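Local coordinates for TetR-family transcriptional regulator (Streptomyces coelicolor A3, PDB 2QIB), which probably acts as a dimeric DNA-binding transcription factor of the TetR family, recognising cis-regulatory DNA through an N-terminal helix-turn-helix domain, at residues D74-E78 / R90-R94; Y95-D100 / T163-L168; Q130-I136 / V153-I157; I19-L23 / A63-A68. All blocks are in the same frame, centred on the assembly; numbering follows the deposited sequence.

In the fold
The four contacts are spread along this all-helical TetR-type chain, from the DNA-binding end (contact 4) to the C-terminal domain (contacts 2 and 3). Contact 4 comes first along the chain and packs helix 11-28 on helix 57-75. The end of that second helix and the turn after it meet helix 84-101 in contact 1; the centres of contacts 1 and 4 are about 20 Å apart. Helix 84-101 then serves contact 2, its centre about 13 Å from that of contact 1, by packing on helix 147-168. Contact 3 ties helix 119-140 to the same 147-168, within the span bridged by contact 2. Contacts 2 and 3 also touch the second subunit, so packed helices link the predicted DNA-binding end to the dimer interface.

Contact 1 of 4, residues D74-E78 / R90-R94; sequences DRFVE and RVMGR
The guanidinium of Arg94 receives Arg75 O and Glu78 OE1 at its edge, both close to its plane, while Arg90 O and Val91 CA of its own helix lie over one face. Along one side of that edge NE (2.9 Å) and NH2 (3.0 Å) both donate to Arg75 O; NE finds a lone pair in the carbonyl plane, whereas NH2 comes in tilted from it. At the end, NH2 (2.8 Å) and NH1 (3.1 Å) share Glu78 OE1, NH2 taking the anti lone pair, with carboxylate and guanidinium nearly coplanar at 19°. A bend at chi3 (-67°) turns the Arg94 group across the helix toward the turn. Glu78 OE2 serves Arg90, whose NE reaches it at 2.8 Å from above the carboxylate plane, and a water joins OE2 to Arg90 NH2. Beneath this salt-bridge network Val91 is wedged in, CG2 against Glu78 CB (3.7 Å) and CG1 against Phe76 CD1 (3.9 Å). The guanidinium of Arg75 is held mainly by salt bridges to Asp71 and Glu101, and its NH1 adds a weak hydrogen bond to Arg94 O. The contact thus fastens the turn after helix 57-75 onto helix 84-101, while Phe76 packs on Val128 and Ala132 of helix 119-140.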
loop_
_atom_site.group_PDB
_atom_site.type_symbol
_atom_site.label_atom_id
_atom_site.label_comp_id
_atom_site.label_asym_id
_atom_site.label_seq_id
_atom_site.Cartn_x
_atom_site.Cartn_y
_atom_site.Cartn_z
ATOM N N ASP A 74 11.226 -14.957 7.076
ATOM C CA ASP A 74 12.510 -15.271 7.688
ATOM C C ASP A 74 13.557 -14.241 7.310
ATOM O O ASP A 74 14.441 -13.922 8.119
ATOM C CB ASP A 74 13.021 -16.654 7.265
ATOM C CG ASP A 74 12.311 -17.775 7.999
ATOM O OD1 ASP A 74 11.550 -17.485 8.967
ATOM O OD2 ASP A 74 12.522 -18.948 7.610
ATOM N N ARG A 75 13.424 -13.683 6.108
ATOM C CA ARG A 75 14.353 -12.650 5.647
ATOM C C ARG A 75 14.244 -11.378 6.468
ATOM O O ARG A 75 15.168 -10.581 6.469
ATOM C CB ARG A 75 14.172 -12.341 4.153
ATOM C CG ARG A 75 14.645 -13.498 3.234
ATOM C CD ARG A 75 14.487 -13.097 1.770
ATOM N NE ARG A 75 14.537 -14.267 0.903
ATOM C CZ ARG A 75 15.054 -14.292 -0.324
ATOM N NH1 ARG A 75 15.649 -13.215 -0.851
ATOM N NH2 ARG A 75 14.981 -15.421 -1.027
ATOM N N PHE A 76 13.118 -11.186 7.160
ATOM C CA PHE A 76 12.939 -9.987 8.020
ATOM C C PHE A 76 13.755 -10.016 9.321
ATOM O O PHE A 76 13.880 -8.989 10.003
ATOM C CB PHE A 76 11.463 -9.794 8.389
ATOM C CG PHE A 76 10.555 -9.533 7.209
ATOM C CD1 PHE A 76 11.018 -8.958 6.034
ATOM C CD2 PHE A 76 9.213 -9.862 7.309
ATOM C CE1 PHE A 76 10.139 -8.688 4.974
ATOM C CE2 PHE A 76 8.334 -9.611 6.255
ATOM C CZ PHE A 76 8.808 -9.031 5.090
ATOM N N VAL A 77 14.285 -11.190 9.677
ATOM C CA VAL A 77 14.950 -11.353 10.960
ATOM C C VAL A 77 16.352 -10.786 10.829
ATOM O O VAL A 77 17.090 -11.179 9.928
ATOM C CB VAL A 77 14.988 -12.836 11.408
ATOM C CG1 VAL A 77 15.751 -12.948 12.738
ATOM C CG2 VAL A 77 13.552 -13.373 11.560
ATOM N N GLU A 78 16.706 -9.868 11.731
ATOM C CA GLU A 78 17.971 -9.100 11.644
ATOM C C GLU A 78 18.425 -8.795 13.068
ATOM O O GLU A 78 17.607 -8.404 13.892
ATOM C CB GLU A 78 17.715 -7.784 10.879
ATOM C CG GLU A 78 18.949 -6.870 10.714
ATOM C CD GLU A 78 20.075 -7.490 9.868
ATOM O OE1 GLU A 78 19.802 -8.349 9.007
ATOM O OE2 GLU A 78 21.254 -7.086 10.036
ATOM N N ARG A 90 19.729 -3.417 5.531
ATOM C CA ARG A 90 20.095 -4.822 5.256
ATOM C C ARG A 90 18.871 -5.676 4.923
ATOM O O ARG A 90 18.865 -6.481 3.961
ATOM C CB ARG A 90 20.893 -5.419 6.421
ATOM C CG ARG A 90 22.317 -4.863 6.399
ATOM C CD ARG A 90 23.220 -5.545 7.437
ATOM N NE ARG A 90 22.875 -5.171 8.804
ATOM C CZ ARG A 90 23.357 -4.114 9.459
ATOM N NH1 ARG A 90 24.199 -3.258 8.867
ATOM N NH2 ARG A 90 22.959 -3.900 10.703
ATOM N N VAL A 91 17.811 -5.486 5.718
ATOM C CA VAL A 91 16.569 -6.208 5.435
ATOM C C VAL A 91 16.006 -5.763 4.061
ATOM O O VAL A 91 15.516 -6.588 3.277
ATOM C CB VAL A 91 15.503 -5.953 6.511
ATOM C CG1 VAL A 91 14.187 -6.673 6.118
ATOM C CG2 VAL A 91 15.999 -6.434 7.872
HETATM N N MSE A 92 16.035 -4.466 3.764
HETATM C CA MSE A 92 15.555 -4.014 2.432
HETATM C C MSE A 92 16.310 -4.692 1.264
HETATM O O MSE A 92 15.714 -4.997 0.244
HETATM C CB MSE A 92 15.634 -2.493 2.284
HETATM C CG MSE A 92 14.684 -1.698 3.195
HETATM SE SE MSE A 92 12.818 -2.104 2.756
HETATM C CE MSE A 92 12.518 -3.621 3.978
ATOM N N GLY A 93 17.613 -4.933 1.425
ATOM C CA GLY A 93 18.383 -5.676 0.389
ATOM C C GLY A 93 17.799 -7.055 0.161
ATOM O O GLY A 93 17.614 -7.488 -0.986
ATOM N N ARG A 94 17.542 -7.761 1.255
ATOM C CA ARG A 94 16.962 -9.113 1.170
ATOM C C ARG A 94 15.522 -9.084 0.611
ATOM O O ARG A 94 15.126 -9.969 -0.171
ATOM C CB ARG A 94 17.003 -9.779 2.537
ATOM C CG ARG A 94 18.475 -10.065 3.011
ATOM C CD ARG A 94 18.506 -11.116 4.127
ATOM N NE ARG A 94 17.896 -10.630 5.363
ATOM C CZ ARG A 94 18.513 -9.905 6.303
ATOM N NH1 ARG A 94 19.788 -9.485 6.167
ATOM N NH2 ARG A 94 17.837 -9.568 7.381
HETATM O O HOH W 1 21.922 -6.055 12.388
#

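Contact 2 of 4, residues Y95-D100 / T163-L168; sequences YFDFVD and TALLWL
Ala164 presents its small methyl to a hollow between Tyr95 and Val99, with CB 3.3 Å from Tyr95 OH and 4.0 Å from Val99 CG2. Tyr95 starts off alongside the partner helix, but with its CG opposite the backbone N (chi1 171°) the ring swings across so that the hydroxyl end sits on that methyl; the OH itself is bonded to Ala160 O. The next residue, Phe96, pushes a ring edge against the indole face of Trp167, a T-shaped pair with CD2 3.8 Å from Trp167 CE3 and planes at 66°. The axes of segments 95-100 and 163-168, on helices 84-101 and 147-168, cross at -47° and pass 10.7 Å apart, room enough for these large aromatic knobs in the helical core of the TetR-type C-terminal domain. Val99 fills the gap between Trp167 and Leu168: its CG1 stands at the rim of the indole, 4.0 Å from CZ3, and presses tightly on Leu168 CD1 at 3.5 Å. Asp100 CB meets the neighbouring rim atom CH2, while the carboxylate pairs with Arg171. At the start of segment 163-168, Thr163 CG2 meets the edge of the Phe96 ring, and the threonine also packs on Ser155 of the second subunit.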
loop_
_atom_site.group_PDB
_atom_site.type_symbol
_atom_site.label_atom_id
_atom_site.label_comp_id
_atom_site.label_asym_id
_atom_site.label_seq_id
_atom_site.Cartn_x
_atom_site.Cartn_y
_atom_site.Cartn_z
ATOM N N TYR A 95 14.773 -8.047 0.992
ATOM C CA TYR A 95 13.423 -7.852 0.506
ATOM C C TYR A 95 13.411 -7.657 -1.009
ATOM O O TYR A 95 12.708 -8.377 -1.721
ATOM C CB TYR A 95 12.769 -6.682 1.252
ATOM C CG TYR A 95 11.429 -6.233 0.677
ATOM C CD1 TYR A 95 10.363 -7.135 0.515
ATOM C CD2 TYR A 95 11.218 -4.890 0.327
ATOM C CE1 TYR A 95 9.098 -6.687 0.033
ATOM C CE2 TYR A 95 9.970 -4.435 -0.149
ATOM C CZ TYR A 95 8.923 -5.339 -0.309
ATOM O OH TYR A 95 7.691 -4.939 -0.767
ATOM N N PHE A 96 14.264 -6.768 -1.530
ATOM C CA PHE A 96 14.343 -6.601 -2.977
ATOM C C PHE A 96 14.900 -7.824 -3.711
ATOM O O PHE A 96 14.484 -8.114 -4.843
ATOM C CB PHE A 96 15.092 -5.313 -3.338
ATOM C CG PHE A 96 14.171 -4.082 -3.308
ATOM C CD1 PHE A 96 13.813 -3.494 -2.099
ATOM C CD2 PHE A 96 13.669 -3.563 -4.479
ATOM C CE1 PHE A 96 12.960 -2.386 -2.062
ATOM C CE2 PHE A 96 12.792 -2.437 -4.473
ATOM C CZ PHE A 96 12.457 -1.848 -3.261
ATOM N N ASP A 97 15.814 -8.545 -3.063
ATOM C CA ASP A 97 16.322 -9.820 -3.646
ATOM C C ASP A 97 15.108 -10.733 -3.840
ATOM O O ASP A 97 14.909 -11.325 -4.915
ATOM C CB ASP A 97 17.275 -10.504 -2.652
ATOM C CG ASP A 97 18.676 -9.896 -2.639
ATOM O OD1 ASP A 97 19.008 -9.044 -3.501
ATOM O OD2 ASP A 97 19.453 -10.286 -1.727
ATOM N N PHE A 98 14.299 -10.837 -2.795
ATOM C CA PHE A 98 13.105 -11.694 -2.846
ATOM C C PHE A 98 12.160 -11.283 -3.961
ATOM O O PHE A 98 11.685 -12.106 -4.745
ATOM C CB PHE A 98 12.368 -11.654 -1.502
ATOM C CG PHE A 98 11.151 -12.554 -1.470
ATOM C CD1 PHE A 98 11.269 -13.889 -1.060
ATOM C CD2 PHE A 98 9.911 -12.069 -1.865
ATOM C CE1 PHE A 98 10.146 -14.725 -1.056
ATOM C CE2 PHE A 98 8.777 -12.893 -1.858
ATOM C CZ PHE A 98 8.890 -14.207 -1.452
ATOM N N VAL A 99 11.841 -9.988 -4.006
ATOM C CA VAL A 99 10.898 -9.422 -5.005
ATOM C C VAL A 99 11.414 -9.673 -6.431
ATOM O O VAL A 99 10.661 -10.104 -7.315
ATOM C CB VAL A 99 10.648 -7.911 -4.751
ATOM C CG1 VAL A 99 9.821 -7.310 -5.873
ATOM C CG2 VAL A 99 9.917 -7.732 -3.393
ATOM N N ASP A 100 12.706 -9.450 -6.638
ATOM C CA ASP A 100 13.335 -9.760 -7.921
ATOM C C ASP A 100 13.112 -11.231 -8.299
ATOM O O ASP A 100 12.581 -11.527 -9.370
ATOM C CB ASP A 100 14.835 -9.478 -7.820
ATOM C CG ASP A 100 15.571 -9.636 -9.167
ATOM O OD1 ASP A 100 14.940 -9.869 -10.225
ATOM O OD2 ASP A 100 16.807 -9.549 -9.142
ATOM N N THR A 163 6.139 0.352 -3.263
ATOM C CA THR A 163 7.419 0.731 -3.845
ATOM C C THR A 163 8.003 -0.449 -4.626
ATOM O O THR A 163 8.474 -0.267 -5.757
ATOM C CB THR A 163 8.387 1.250 -2.770
ATOM O OG1 THR A 163 7.872 2.486 -2.234
ATOM C CG2 THR A 163 9.771 1.522 -3.334
ATOM N N ALA A 164 7.990 -1.641 -4.032
ATOM C CA ALA A 164 8.542 -2.815 -4.721
ATOM C C ALA A 164 7.723 -3.140 -5.984
ATOM O O ALA A 164 8.287 -3.446 -7.032
ATOM C CB ALA A 164 8.560 -4.036 -3.770
ATOM N N LEU A 165 6.398 -3.033 -5.904
ATOM C CA LEU A 165 5.540 -3.333 -7.059
ATOM C C LEU A 165 5.769 -2.311 -8.184
ATOM O O LEU A 165 5.863 -2.660 -9.388
ATOM C CB LEU A 165 4.060 -3.306 -6.642
ATOM C CG LEU A 165 3.633 -4.466 -5.758
ATOM C CD1 LEU A 165 2.261 -4.161 -5.149
ATOM C CD2 LEU A 165 3.639 -5.814 -6.604
ATOM N N LEU A 166 5.920 -1.041 -7.803
ATOM C CA LEU A 166 6.151 -0.015 -8.798
ATOM C C LEU A 166 7.539 -0.194 -9.410
ATOM O O LEU A 166 7.734 0.085 -10.608
ATOM C CB LEU A 166 5.983 1.392 -8.177
ATOM C CG LEU A 166 4.516 1.704 -7.815
ATOM C CD1 LEU A 166 4.414 2.861 -6.794
ATOM C CD2 LEU A 166 3.682 2.012 -9.116
ATOM N N TRP A 167 8.500 -0.656 -8.591
ATOM C CA TRP A 167 9.871 -0.909 -9.066
ATOM C C TRP A 167 9.840 -1.966 -10.179
ATOM O O TRP A 167 10.398 -1.748 -11.274
ATOM C CB TRP A 167 10.797 -1.317 -7.932
ATOM C CG TRP A 167 12.121 -1.817 -8.432
ATOM C CD1 TRP A 167 13.096 -1.104 -9.087
ATOM C CD2 TRP A 167 12.585 -3.168 -8.357
ATOM N NE1 TRP A 167 14.185 -1.940 -9.370
ATOM C CE2 TRP A 167 13.876 -3.209 -8.943
ATOM C CE3 TRP A 167 12.052 -4.342 -7.791
ATOM C CZ2 TRP A 167 14.631 -4.403 -9.004
ATOM C CZ3 TRP A 167 12.791 -5.532 -7.861
ATOM C CH2 TRP A 167 14.070 -5.546 -8.447
ATOM N N LEU A 168 9.099 -3.035 -9.936
ATOM C CA LEU A 168 9.011 -4.161 -10.903
ATOM C C LEU A 168 8.459 -3.766 -12.270
ATOM O O LEU A 168 8.769 -4.415 -13.296
ATOM C CB LEU A 168 8.186 -5.283 -10.319
ATOM C CG LEU A 168 8.819 -6.138 -9.230
ATOM C CD1 LEU A 168 7.753 -7.061 -8.677
ATOM C CD2 LEU A 168 9.994 -6.961 -9.795
#

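Contact 3 of 4, residues Q130-I136 / V153-I157; sequences QAAYVQI and VRSWI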
loop_
_atom_site.group_PDB
_atom_site.type_symbol
_atom_site.label_atom_id
_atom_site.label_comp_id
_atom_site.label_asym_id
_atom_site.label_seq_id
_atom_site.Cartn_x
_atom_site.Cartn_y
_atom_site.Cartn_z
ATOM N N GLN A 130 2.176 -8.954 8.906
ATOM C CA GLN A 130 2.288 -8.998 10.356
ATOM C C GLN A 130 3.710 -9.380 10.848
ATOM O O GLN A 130 4.191 -8.817 11.816
ATOM C CB GLN A 130 1.211 -9.946 10.922
ATOM C CG GLN A 130 1.309 -10.126 12.420
ATOM C CD GLN A 130 0.856 -8.899 13.197
ATOM O OE1 GLN A 130 0.276 -7.963 12.638
ATOM N NE2 GLN A 130 1.082 -8.919 14.507
ATOM N N ALA A 131 4.387 -10.311 10.176
ATOM C CA ALA A 131 5.777 -10.665 10.508
ATOM C C ALA A 131 6.696 -9.442 10.406
ATOM O O ALA A 131 7.532 -9.202 11.309
ATOM C CB ALA A 131 6.283 -11.767 9.588
ATOM N N ALA A 132 6.502 -8.637 9.352
ATOM C CA ALA A 132 7.265 -7.380 9.221
ATOM C C ALA A 132 6.992 -6.467 10.417
ATOM O O ALA A 132 7.940 -5.933 11.040
ATOM C CB ALA A 132 6.910 -6.647 7.896
ATOM N N TYR A 133 5.717 -6.289 10.750
ATOM C CA TYR A 133 5.288 -5.455 11.869
ATOM C C TYR A 133 5.971 -5.877 13.197
ATOM O O TYR A 133 6.551 -5.047 13.919
ATOM C CB TYR A 133 3.746 -5.541 11.965
ATOM C CG TYR A 133 3.138 -4.719 13.072
ATOM C CD1 TYR A 133 3.071 -3.326 12.982
ATOM C CD2 TYR A 133 2.606 -5.340 14.205
ATOM C CE1 TYR A 133 2.491 -2.558 14.002
ATOM C CE2 TYR A 133 2.030 -4.575 15.248
ATOM C CZ TYR A 133 1.961 -3.197 15.113
ATOM O OH TYR A 133 1.413 -2.426 16.143
ATOM N N VAL A 134 5.902 -7.171 13.504
ATOM C CA VAL A 134 6.508 -7.713 14.722
ATOM C C VAL A 134 8.026 -7.423 14.780
ATOM O O VAL A 134 8.572 -7.068 15.837
ATOM C CB VAL A 134 6.197 -9.219 14.838
ATOM C CG1 VAL A 134 7.102 -9.897 15.943
ATOM C CG2 VAL A 134 4.701 -9.397 15.172
ATOM N N GLN A 135 8.709 -7.606 13.661
ATOM C CA GLN A 135 10.157 -7.332 13.639
ATOM C C GLN A 135 10.484 -5.862 13.838
ATOM O O GLN A 135 11.406 -5.512 14.576
ATOM C CB GLN A 135 10.804 -7.861 12.359
ATOM C CG GLN A 135 10.853 -9.410 12.281
ATOM C CD GLN A 135 11.470 -10.046 13.561
ATOM O OE1 GLN A 135 12.559 -9.695 13.983
ATOM N NE2 GLN A 135 10.736 -10.969 14.177
ATOM N N ILE A 136 9.718 -4.986 13.178
ATOM C CA ILE A 136 9.974 -3.564 13.333
ATOM C C ILE A 136 9.756 -3.141 14.782
ATOM O O ILE A 136 10.592 -2.489 15.346
ATOM C CB ILE A 136 9.082 -2.743 12.401
ATOM C CG1 ILE A 136 9.531 -2.994 10.938
ATOM C CG2 ILE A 136 9.140 -1.241 12.798
ATOM C CD1 ILE A 136 8.473 -2.581 9.918
ATOM N N VAL A 153 3.834 2.506 11.342
ATOM C CA VAL A 153 4.530 1.256 10.958
ATOM C C VAL A 153 3.741 0.498 9.887
ATOM O O VAL A 153 4.281 0.121 8.850
ATOM C CB VAL A 153 4.842 0.383 12.183
ATOM C CG1 VAL A 153 5.427 -0.995 11.731
ATOM C CG2 VAL A 153 5.794 1.120 13.154
ATOM N N ARG A 154 2.441 0.281 10.111
ATOM C CA ARG A 154 1.674 -0.471 9.130
ATOM C C ARG A 154 1.581 0.285 7.799
ATOM O O ARG A 154 1.607 -0.336 6.712
ATOM C CB ARG A 154 0.317 -0.818 9.709
ATOM C CG ARG A 154 0.404 -1.725 10.947
ATOM C CD ARG A 154 -0.921 -2.486 11.073
ATOM N NE ARG A 154 -0.994 -3.352 12.254
ATOM C CZ ARG A 154 -0.611 -4.633 12.298
ATOM N NH1 ARG A 154 -0.062 -5.240 11.246
ATOM N NH2 ARG A 154 -0.796 -5.333 13.408
ATOM N N SER A 155 1.493 1.610 7.861
ATOM C CA SER A 155 1.372 2.387 6.613
ATOM C C SER A 155 2.724 2.357 5.863
ATOM O O SER A 155 2.734 2.332 4.606
ATOM C CB SER A 155 0.901 3.832 6.856
ATOM O OG SER A 155 1.870 4.556 7.566
ATOM N N TRP A 156 3.829 2.264 6.610
ATOM C CA TRP A 156 5.151 2.117 5.976
ATOM C C TRP A 156 5.266 0.762 5.276
ATOM O O TRP A 156 5.796 0.677 4.178
ATOM C CB TRP A 156 6.298 2.277 6.955
ATOM C CG TRP A 156 7.626 2.154 6.255
ATOM C CD1 TRP A 156 8.349 3.135 5.609
ATOM C CD2 TRP A 156 8.360 0.941 6.095
ATOM N NE1 TRP A 156 9.536 2.578 5.082
ATOM C CE2 TRP A 156 9.533 1.241 5.352
ATOM C CE3 TRP A 156 8.129 -0.392 6.494
ATOM C CZ2 TRP A 156 10.483 0.256 5.036
ATOM C CZ3 TRP A 156 9.107 -1.373 6.178
ATOM C CH2 TRP A 156 10.242 -1.029 5.441
ATOM N N ILE A 157 4.785 -0.279 5.932
ATOM C CA ILE A 157 4.741 -1.630 5.308
ATOM C C ILE A 157 3.965 -1.562 3.985
ATOM O O ILE A 157 4.425 -2.072 2.975
ATOM C CB ILE A 157 4.156 -2.692 6.268
ATOM C CG1 ILE A 157 5.129 -2.902 7.450
ATOM C CG2 ILE A 157 3.864 -4.022 5.504
ATOM C CD1 ILE A 157 4.507 -3.621 8.666
#
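Gln130 OE1 is gripped end-on by both terminal nitrogens of Arg154, NH2 at 2.9 Å and NH1 at 3.1 Å. NH2 uses a lone pair in the amide's carbonyl plane, whereas NH1 arrives tilted from that plane; the oxygen itself lies in the plane of the guanidinium. Gln130 leaves its helix pointing away from the partner and comes back through a bend at chi2 (73°). Arg154 makes the longer reach: its chain is extended from CG to NE, so it can run across Tyr133 and still arrive at the amide. The result is a flat stack, with Arg154 CZ 3.7 Å from the centroid of the Tyr133 ring and the two planes only 14° apart. This cation-pi arrangement puts NH2 over one face of the ring, and NE is held separately by a salt bridge to Glu150. The Gln130 oxygen at its edge and the Tyr133 ring on its face together fix the rotation of the guanidinium.

Deeper in, the contact turns apolar. Val153 CG1 touches Tyr133 CD1 at 3.5 Å and also meets Ile136 CG2 at 3.9 Å, the valine and isoleucine coming tip to tip. Ile136 CD1 then slips toward Trp156 CZ3 (4.0 Å), and Ile157 CD1 rests on Ala132 CB (3.9 Å). The axes of segments 130-136 and 153-157, on helices 119-140 and 147-168, run at 130° to each other within the C-terminal domain. Trp156 carries the packing on to helix 84-101 through Leu88 and Met92 and to helix 175-194 through Phe186, while Arg154 also packs on Leu166 of the second subunit.

Contact 4 of 4, residues I19-L23 / A63-A68; sequences IGVAL and AALQRA
Ile19 and Ala63 bring together helix 11-28, the first helix of the TetR DNA-binding domain, and helix 57-75, which leads from that domain into the C-terminal one; the segment axes cross at -85°, only 8.6 Å apart. Taking Ile19 outward, CB lies over a face of the Arg67 guanidinium, 3.7 Å from NH2. CG2 sits on that same plate beside NE and also touches the carbonyl oxygen of Ala63 at 3.6 Å. The other branch diverges from it: CG1 meets Ala63 CB at 4.0 Å, and CD1, at the tip, stays with the same methyl. Small residues allow this closeness, with Ala64 CB set against the backbone of Leu23 and 4.0 Å from its CB. Farther along, Leu23 splits its branches, CD1 toward Ala68 CB (4.0 Å) and CD2 against the aliphatic Arg67 CD (3.9 Å). A turn at chi3 (-75°) carries the Arg67 guanidinium across helix 11-28, where NH2 is hydrogen-bonded to Gln16 O. Phe54, the last residue of the predicted helix-turn-helix, touches both Ile19 and Ala63 from the loop after helix 47-53. At the end of the arginine, NH1 lies 3.3 Å from Gly20 CA.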
loop_
_atom_site.group_PDB
_atom_site.type_symbol
_atom_site.label_atom_id
_atom_site.label_comp_id
_atom_site.label_asym_id
_atom_site.label_seq_id
_atom_site.Cartn_x
_atom_site.Cartn_y
_atom_site.Cartn_z
ATOM N N ILE A 19 6.289 -28.880 -4.804
ATOM C CA ILE A 19 6.066 -27.518 -4.284
ATOM C C ILE A 19 7.127 -26.586 -4.854
ATOM O O ILE A 19 6.805 -25.466 -5.240
ATOM C CB ILE A 19 6.035 -27.482 -2.717
ATOM C CG1 ILE A 19 4.833 -28.307 -2.214
ATOM C CG2 ILE A 19 5.946 -26.008 -2.164
ATOM C CD1 ILE A 19 4.807 -28.568 -0.669
ATOM N N GLY A 20 8.375 -27.066 -4.912
ATOM C CA GLY A 20 9.511 -26.255 -5.454
ATOM C C GLY A 20 9.338 -25.919 -6.932
ATOM O O GLY A 20 9.599 -24.797 -7.366
ATOM N N VAL A 21 8.908 -26.915 -7.706
ATOM C CA VAL A 21 8.684 -26.732 -9.121
ATOM C C VAL A 21 7.556 -25.737 -9.311
ATOM O O VAL A 21 7.645 -24.812 -10.137
ATOM C CB VAL A 21 8.353 -28.081 -9.765
ATOM C CG1 VAL A 21 7.780 -27.896 -11.168
ATOM C CG2 VAL A 21 9.607 -28.979 -9.774
ATOM N N ALA A 22 6.479 -25.933 -8.560
ATOM C CA ALA A 22 5.345 -24.997 -8.602
ATOM C C ALA A 22 5.764 -23.586 -8.257
ATOM O O ALA A 22 5.371 -22.619 -8.932
ATOM C CB ALA A 22 4.233 -25.455 -7.667
ATOM N N LEU A 23 6.542 -23.454 -7.184
ATOM C CA LEU A 23 7.013 -22.135 -6.780
ATOM C C LEU A 23 7.849 -21.501 -7.891
ATOM O O LEU A 23 7.691 -20.309 -8.193
ATOM C CB LEU A 23 7.825 -22.236 -5.490
ATOM C CG LEU A 23 8.276 -20.852 -4.980
ATOM C CD1 LEU A 23 7.135 -19.797 -4.970
ATOM C CD2 LEU A 23 8.832 -21.035 -3.605
ATOM N N ALA A 63 0.358 -23.937 -1.566
ATOM C CA ALA A 63 1.530 -24.598 -0.978
ATOM C C ALA A 63 2.830 -23.876 -1.382
ATOM O O ALA A 63 3.717 -23.631 -0.533
ATOM C CB ALA A 63 1.577 -26.075 -1.362
ATOM N N ALA A 64 2.922 -23.506 -2.653
ATOM C CA ALA A 64 4.068 -22.699 -3.126
ATOM C C ALA A 64 4.129 -21.368 -2.378
ATOM O O ALA A 64 5.200 -20.933 -1.972
ATOM C CB ALA A 64 3.946 -22.439 -4.578
ATOM N N LEU A 65 2.971 -20.716 -2.242
ATOM C CA LEU A 65 2.891 -19.402 -1.584
ATOM C C LEU A 65 3.274 -19.497 -0.109
ATOM O O LEU A 65 3.955 -18.604 0.419
ATOM C CB LEU A 65 1.490 -18.804 -1.764
ATOM C CG LEU A 65 1.292 -17.436 -1.088
ATOM C CD1 LEU A 65 2.335 -16.370 -1.595
ATOM C CD2 LEU A 65 -0.125 -16.932 -1.314
ATOM N N GLN A 66 2.871 -20.581 0.554
ATOM C CA GLN A 66 3.313 -20.850 1.929
ATOM C C GLN A 66 4.833 -20.926 2.046
ATOM O O GLN A 66 5.439 -20.328 2.948
ATOM C CB GLN A 66 2.678 -22.146 2.448
ATOM C CG GLN A 66 3.196 -22.574 3.846
ATOM C CD GLN A 66 2.488 -21.806 4.944
ATOM O OE1 GLN A 66 3.093 -21.002 5.665
ATOM N NE2 GLN A 66 1.190 -22.031 5.064
ATOM N N ARG A 67 5.464 -21.652 1.141
ATOM C CA ARG A 67 6.916 -21.709 1.151
ATOM C C ARG A 67 7.557 -20.321 0.949
ATOM O O ARG A 67 8.487 -19.930 1.668
ATOM C CB ARG A 67 7.422 -22.658 0.065
ATOM C CG ARG A 67 8.924 -22.885 0.240
ATOM C CD ARG A 67 9.563 -23.735 -0.817
ATOM N NE ARG A 67 9.225 -25.146 -0.627
ATOM C CZ ARG A 67 9.708 -26.117 -1.382
ATOM N NH1 ARG A 67 10.537 -25.816 -2.375
ATOM N NH2 ARG A 67 9.354 -27.386 -1.158
ATOM N N ALA A 68 7.042 -19.602 -0.050
ATOM C CA ALA A 68 7.543 -18.254 -0.387
ATOM C C ALA A 68 7.343 -17.273 0.773
ATOM O O ALA A 68 8.242 -16.477 1.107
ATOM C CB ALA A 68 6.823 -17.746 -1.591
#